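Local coordinates for protein ribose-phosphate pyrophosphokinase (Thermus thermophilus, PDB 7PN0) that probably makes phosphoribosyl pyrophosphate by transferring the diphosphate group of ATP to ribose 5-phosphate, at residues I54-V59 and Q63-E68; I88-Y93 and H248-G253. All coordinates share one frame; numbering follows the deposited sequence.

In the fold
Interactions 1 and 2 follow each other along the chain, with centres about 11 Å apart. Interaction 1 lies within the N-terminal domain. Interaction 2 joins that domain to 248-253, which belongs to the synthetase-associated domain. Segments 54-59 and 88-93, at the C-terminal ends of the neighbouring parallel strands 51-55 and 83-88, touch directly: F58 N lies 3.0 Å from Y90 O, and S57 OG lies 3.2 Å from Y90 N, both probable hydrogen bonds. S92 and Y93 line the ADP pocket. Interaction 1 is farther from the nucleotide: the F58 side chain is about 8 Å from a bound ADP. Both contacts also touch the second subunit.

Interaction 1: I54-V59 and Q63-E68; sequences IVQSFV and QDHLME
Q56 reaches across to H65 and E68 with its side-chain amide. Its NE2 gives two hydrogen bonds. The bond from Q56 NE2 to E68 OE1 is 2.8 Å long and nearly straight, with an N-H...O angle of 171°. The oxygen lies in the amide plane of Q56, but the amide meets it from above the carboxylate plane. The bond from Q56 NE2 to H65 O is 2.9 Å, lies in the carbonyl plane and uses a lone pair of that oxygen. CG of Q56 stands anti to its backbone N (chi1 -171°), and the chain then bends at chi2 (88°), which turns the amide to the helix. The long axis of Q56 crosses both H65 and E68 at about a right angle. The two bonds fix the rotation of the buried amide, and OE1 of Q56 is taken by S10. E68 is held in turn: OE1 also receives the backbone N of Q9, and OE2 bonds T31.

The contact lies at the crossover from strand 51-55 to the N-terminal part of helix 62-78, in the beta-alpha-beta unit completed by strand 83-88. This unit belongs to the five-stranded parallel sheet of the PRTase-like N-terminal domain.

F58 is the centre of an inverse gamma turn. Its ring slants against L66, and F58 CZ lies 3.8 Å from L66 CD1. The same ring meets F91 edge-to-face. V59 lies beside the H65 side chain. CB of H65 rests 3.9 Å from S57 O. M67 of the second subunit also packs on L66.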
# COMPACT_ATOMS: atom_id res chain seq x y z
N ILE A 54 -19.67 -2.74 13.64
CA ILE A 54 -20.39 -3.87 13.00
C ILE A 54 -20.07 -5.08 13.84
O ILE A 54 -18.88 -5.40 13.94
CB ILE A 54 -20.03 -4.07 11.54
CG1 ILE A 54 -20.37 -2.86 10.69
CG2 ILE A 54 -20.59 -5.35 10.97
CD1 ILE A 54 -19.43 -2.74 9.52
N VAL A 55 -21.09 -5.72 14.40
CA VAL A 55 -20.90 -6.90 15.28
C VAL A 55 -20.99 -8.21 14.47
O VAL A 55 -22.03 -8.54 13.85
CB VAL A 55 -21.93 -6.89 16.43
CG1 VAL A 55 -21.70 -7.99 17.42
CG2 VAL A 55 -21.93 -5.55 17.15
N GLN A 56 -19.97 -9.04 14.60
CA GLN A 56 -20.00 -10.41 14.00
C GLN A 56 -19.05 -11.31 14.76
O GLN A 56 -17.87 -10.95 14.89
CB GLN A 56 -19.61 -10.36 12.53
CG GLN A 56 -19.83 -11.69 11.83
CD GLN A 56 -21.24 -11.79 11.29
OE1 GLN A 56 -22.23 -11.73 12.03
NE2 GLN A 56 -21.34 -11.90 9.99
N SER A 57 -19.55 -12.46 15.25
CA SER A 57 -18.70 -13.52 15.85
C SER A 57 -18.47 -14.61 14.81
O SER A 57 -19.34 -14.82 13.92
CB SER A 57 -19.28 -14.06 17.14
OG SER A 57 -19.08 -13.13 18.17
N PHE A 58 -17.34 -15.31 14.93
CA PHE A 58 -16.92 -16.38 14.00
C PHE A 58 -17.51 -17.71 14.48
O PHE A 58 -16.77 -18.56 14.98
CB PHE A 58 -15.40 -16.43 13.93
CG PHE A 58 -14.80 -15.39 13.04
CD1 PHE A 58 -14.92 -14.04 13.32
CD2 PHE A 58 -14.15 -15.75 11.87
CE1 PHE A 58 -14.44 -13.07 12.46
CE2 PHE A 58 -13.63 -14.77 11.03
CZ PHE A 58 -13.73 -13.44 11.37
N VAL A 59 -18.82 -17.85 14.33
CA VAL A 59 -19.60 -19.07 14.69
C VAL A 59 -20.22 -19.65 13.43
O VAL A 59 -20.32 -18.98 12.38
CB VAL A 59 -20.68 -18.74 15.74
CG1 VAL A 59 -20.07 -18.25 17.05
CG2 VAL A 59 -21.66 -17.72 15.23
N GLN A 63 -17.66 -19.20 7.45
CA GLN A 63 -17.15 -18.49 6.26
C GLN A 63 -18.22 -17.54 5.74
O GLN A 63 -17.87 -16.47 5.25
CB GLN A 63 -16.66 -19.50 5.23
CG GLN A 63 -15.21 -19.91 5.42
CD GLN A 63 -15.01 -20.62 6.73
OE1 GLN A 63 -15.39 -21.78 6.90
NE2 GLN A 63 -14.40 -19.94 7.68
N ASP A 64 -19.49 -17.88 5.86
CA ASP A 64 -20.56 -16.94 5.50
C ASP A 64 -20.49 -15.75 6.45
O ASP A 64 -20.69 -14.62 6.00
CB ASP A 64 -21.95 -17.57 5.53
CG ASP A 64 -22.34 -18.50 4.40
OD1 ASP A 64 -21.74 -18.41 3.31
OD2 ASP A 64 -23.29 -19.30 4.63
N HIS A 65 -20.19 -15.97 7.73
CA HIS A 65 -20.15 -14.85 8.69
C HIS A 65 -18.91 -13.97 8.42
O HIS A 65 -19.01 -12.75 8.55
CB HIS A 65 -20.19 -15.38 10.11
CG HIS A 65 -21.51 -15.94 10.47
ND1 HIS A 65 -22.70 -15.46 9.96
CD2 HIS A 65 -21.85 -16.89 11.37
CE1 HIS A 65 -23.72 -16.09 10.53
NE2 HIS A 65 -23.23 -17.02 11.33
N LEU A 66 -17.76 -14.59 8.10
CA LEU A 66 -16.53 -13.85 7.72
C LEU A 66 -16.84 -12.99 6.48
O LEU A 66 -16.55 -11.80 6.51
CB LEU A 66 -15.39 -14.83 7.39
CG LEU A 66 -14.15 -14.20 6.77
CD1 LEU A 66 -13.64 -13.03 7.61
CD2 LEU A 66 -13.05 -15.26 6.54
N MET A 67 -17.41 -13.58 5.44
CA MET A 67 -17.68 -12.83 4.18
C MET A 67 -18.71 -11.73 4.46
O MET A 67 -18.54 -10.61 3.97
CB MET A 67 -18.20 -13.76 3.08
CG MET A 67 -18.45 -13.05 1.78
SD MET A 67 -16.90 -12.26 1.26
CE MET A 67 -17.28 -11.85 -0.43
N GLU A 68 -19.80 -12.03 5.19
CA GLU A 68 -20.80 -11.00 5.55
C GLU A 68 -20.09 -9.82 6.23
O GLU A 68 -20.43 -8.65 5.92
CB GLU A 68 -21.92 -11.59 6.41
CG GLU A 68 -22.98 -10.56 6.77
CD GLU A 68 -24.03 -11.02 7.76
OE1 GLU A 68 -23.74 -11.93 8.55
OE2 GLU A 68 -25.14 -10.47 7.72

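Interaction 2: I88-Y93 and H248-G253; sequences IPYFSY and HGVYVG. With ADP (adenosine-5'-diphosphate), chain C.
Y90 and H248 lie where the two backbones come nearest, with CA atoms 6.6 Å apart. Segment 88-93 is mostly loop after strand 83-88 and turns into a 3-10 segment at S92. Segment 248-253 starts as the short strand 248-249 and continues as loop. With chi1 at 175° the Y90 ring swings opposite its own amide nitrogen, which brings it against H248 and V250.

The two rings are tilted by 40°, with centroids 4.5 Å apart, an oblique pair. CD1 of Y90 sits over the centre of one face of the imidazole, 3.2 Å from CG of H248. CB of H248 makes an off-centre CH-pi contact with the Y90 ring. At the imidazole edge, P89 O lies 3.3 Å from H248 CE1. Both ring nitrogens have partners: ND1 bonds T272, and NE2 bonds the carbonyl of T127.

The contact joins the N-terminal parallel sheet to strand 248-249, which pairs with strand 220-221. It thus bridges the two PRTase-like halves of the chain.

V250 meets the other end of the tyrosine, with V250 CG2 3.5 Å from Y90 CE2, and the two side chains cross at about a right angle. The hydroxyl of Y90 bonds E220, and S92 N lies over the centre of one face of the Y90 ring. An alanine in place of Y90 is likely to leave E220 without this partner and open a gap beside H248 and V250.

In the 3-10 segment, S92 O lies 3.7 Å and Y93 CD1 3.8 Å from ADP N6. N38 of the second subunit bonds S92 OG.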
# COMPACT_ATOMS: atom_id res chain seq x y z
N ILE A 88 -15.80 -7.94 16.88
CA ILE A 88 -15.66 -9.41 16.66
C ILE A 88 -15.56 -9.99 18.05
O ILE A 88 -14.46 -10.19 18.57
CB ILE A 88 -14.41 -9.76 15.82
CG1 ILE A 88 -14.41 -9.00 14.50
CG2 ILE A 88 -14.35 -11.26 15.63
CD1 ILE A 88 -13.14 -9.21 13.68
N PRO A 89 -16.70 -10.30 18.69
CA PRO A 89 -16.67 -10.77 20.07
C PRO A 89 -15.92 -12.10 20.21
O PRO A 89 -15.15 -12.22 21.14
CB PRO A 89 -18.14 -10.88 20.48
CG PRO A 89 -18.83 -9.97 19.53
CD PRO A 89 -18.07 -10.06 18.21
N TYR A 90 -16.07 -13.01 19.25
CA TYR A 90 -15.31 -14.27 19.21
C TYR A 90 -14.59 -14.40 17.87
O TYR A 90 -15.24 -14.59 16.88
CB TYR A 90 -16.18 -15.49 19.44
CG TYR A 90 -15.46 -16.82 19.29
CD1 TYR A 90 -14.25 -17.06 19.92
CD2 TYR A 90 -15.97 -17.82 18.47
CE1 TYR A 90 -13.57 -18.27 19.74
CE2 TYR A 90 -15.32 -19.03 18.29
CZ TYR A 90 -14.10 -19.25 18.92
OH TYR A 90 -13.48 -20.45 18.78
N PHE A 91 -13.27 -14.37 17.91
CA PHE A 91 -12.39 -14.47 16.73
C PHE A 91 -11.81 -15.89 16.74
O PHE A 91 -10.73 -16.09 17.29
CB PHE A 91 -11.32 -13.39 16.73
CG PHE A 91 -10.45 -13.40 15.51
CD1 PHE A 91 -10.95 -13.78 14.26
CD2 PHE A 91 -9.11 -13.08 15.59
CE1 PHE A 91 -10.16 -13.75 13.13
CE2 PHE A 91 -8.32 -13.07 14.45
CZ PHE A 91 -8.84 -13.39 13.22
N SER A 92 -12.58 -16.83 16.19
CA SER A 92 -12.24 -18.28 16.24
C SER A 92 -10.86 -18.50 15.63
O SER A 92 -10.09 -19.36 16.14
CB SER A 92 -13.29 -19.09 15.53
OG SER A 92 -13.29 -18.87 14.12
N TYR A 93 -10.56 -17.80 14.53
CA TYR A 93 -9.31 -18.06 13.79
C TYR A 93 -8.09 -17.56 14.56
O TYR A 93 -6.95 -17.82 14.07
CB TYR A 93 -9.36 -17.53 12.36
CG TYR A 93 -10.10 -18.40 11.37
CD1 TYR A 93 -9.50 -19.54 10.84
CD2 TYR A 93 -11.39 -18.08 10.97
CE1 TYR A 93 -10.13 -20.33 9.90
CE2 TYR A 93 -12.04 -18.87 10.03
CZ TYR A 93 -11.41 -19.98 9.48
OH TYR A 93 -12.06 -20.77 8.60
N HIS A 248 -15.62 -17.99 25.60
CA HIS A 248 -16.33 -18.33 24.36
C HIS A 248 -16.95 -19.72 24.50
O HIS A 248 -16.20 -20.73 24.58
CB HIS A 248 -15.37 -18.26 23.17
CG HIS A 248 -14.58 -16.99 23.11
ND1 HIS A 248 -15.18 -15.76 22.92
CD2 HIS A 248 -13.25 -16.77 23.14
CE1 HIS A 248 -14.26 -14.82 22.88
NE2 HIS A 248 -13.06 -15.40 23.04
N GLY A 249 -18.28 -19.74 24.53
CA GLY A 249 -19.09 -20.95 24.61
C GLY A 249 -19.46 -21.35 23.22
O GLY A 249 -20.57 -21.00 22.75
N VAL A 250 -18.52 -22.01 22.55
CA VAL A 250 -18.68 -22.33 21.12
C VAL A 250 -19.58 -23.59 21.00
O VAL A 250 -20.55 -23.55 20.22
CB VAL A 250 -17.30 -22.47 20.45
CG1 VAL A 250 -17.48 -22.68 18.96
CG2 VAL A 250 -16.38 -21.30 20.76
N TYR A 251 -19.35 -24.60 21.83
CA TYR A 251 -20.33 -25.72 22.07
C TYR A 251 -20.71 -26.39 20.75
O TYR A 251 -21.87 -26.38 20.30
CB TYR A 251 -21.56 -25.18 22.80
CG TYR A 251 -21.31 -24.58 24.16
CD1 TYR A 251 -20.48 -25.20 25.08
CD2 TYR A 251 -21.96 -23.43 24.56
CE1 TYR A 251 -20.35 -24.72 26.37
CE2 TYR A 251 -21.79 -22.91 25.82
CZ TYR A 251 -20.98 -23.54 26.73
OH TYR A 251 -20.83 -23.03 27.99
N VAL A 252 -19.70 -26.95 20.07
CA VAL A 252 -19.88 -27.64 18.77
C VAL A 252 -19.71 -29.16 18.97
O VAL A 252 -19.14 -29.59 20.00
CB VAL A 252 -18.94 -27.06 17.70
CG1 VAL A 252 -19.40 -25.67 17.30
CG2 VAL A 252 -17.48 -27.05 18.16
N GLY A 253 -20.23 -29.93 18.01
CA GLY A 253 -20.14 -31.40 17.96
C GLY A 253 -20.68 -32.02 19.26
O GLY A 253 -21.80 -31.73 19.67
PB ADP C . -3.30 -24.41 21.32
O1B ADP C . -2.87 -23.62 22.56
O2B ADP C . -3.60 -23.53 20.13
O3B ADP C . -4.35 -25.48 21.53
PA ADP C . -1.70 -25.79 19.55
O1A ADP C . -1.40 -24.64 18.64
O2A ADP C . -0.71 -26.90 19.65
O3A ADP C . -1.96 -25.24 21.01
O5' ADP C . -3.18 -26.38 19.22
C5' ADP C . -3.85 -26.06 17.96
C4' ADP C . -4.59 -27.26 17.41
O4' ADP C . -5.89 -26.80 16.92
C3' ADP C . -3.95 -27.98 16.22
O3' ADP C . -2.54 -27.79 16.10
C2' ADP C . -4.52 -27.20 15.04
O2' ADP C . -4.51 -27.99 13.88
C1' ADP C . -5.92 -26.85 15.51
N9 ADP C . -6.41 -25.57 15.01
C8 ADP C . -5.69 -24.59 14.35
N7 ADP C . -6.42 -23.56 13.98
C5 ADP C . -7.70 -23.89 14.40
C6 ADP C . -8.93 -23.22 14.30
N6 ADP C . -9.06 -22.02 13.75
N1 ADP C . -10.04 -23.82 14.83
C2 ADP C . -9.88 -25.02 15.41
N3 ADP C . -8.76 -25.73 15.58
C4 ADP C . -7.70 -25.12 15.03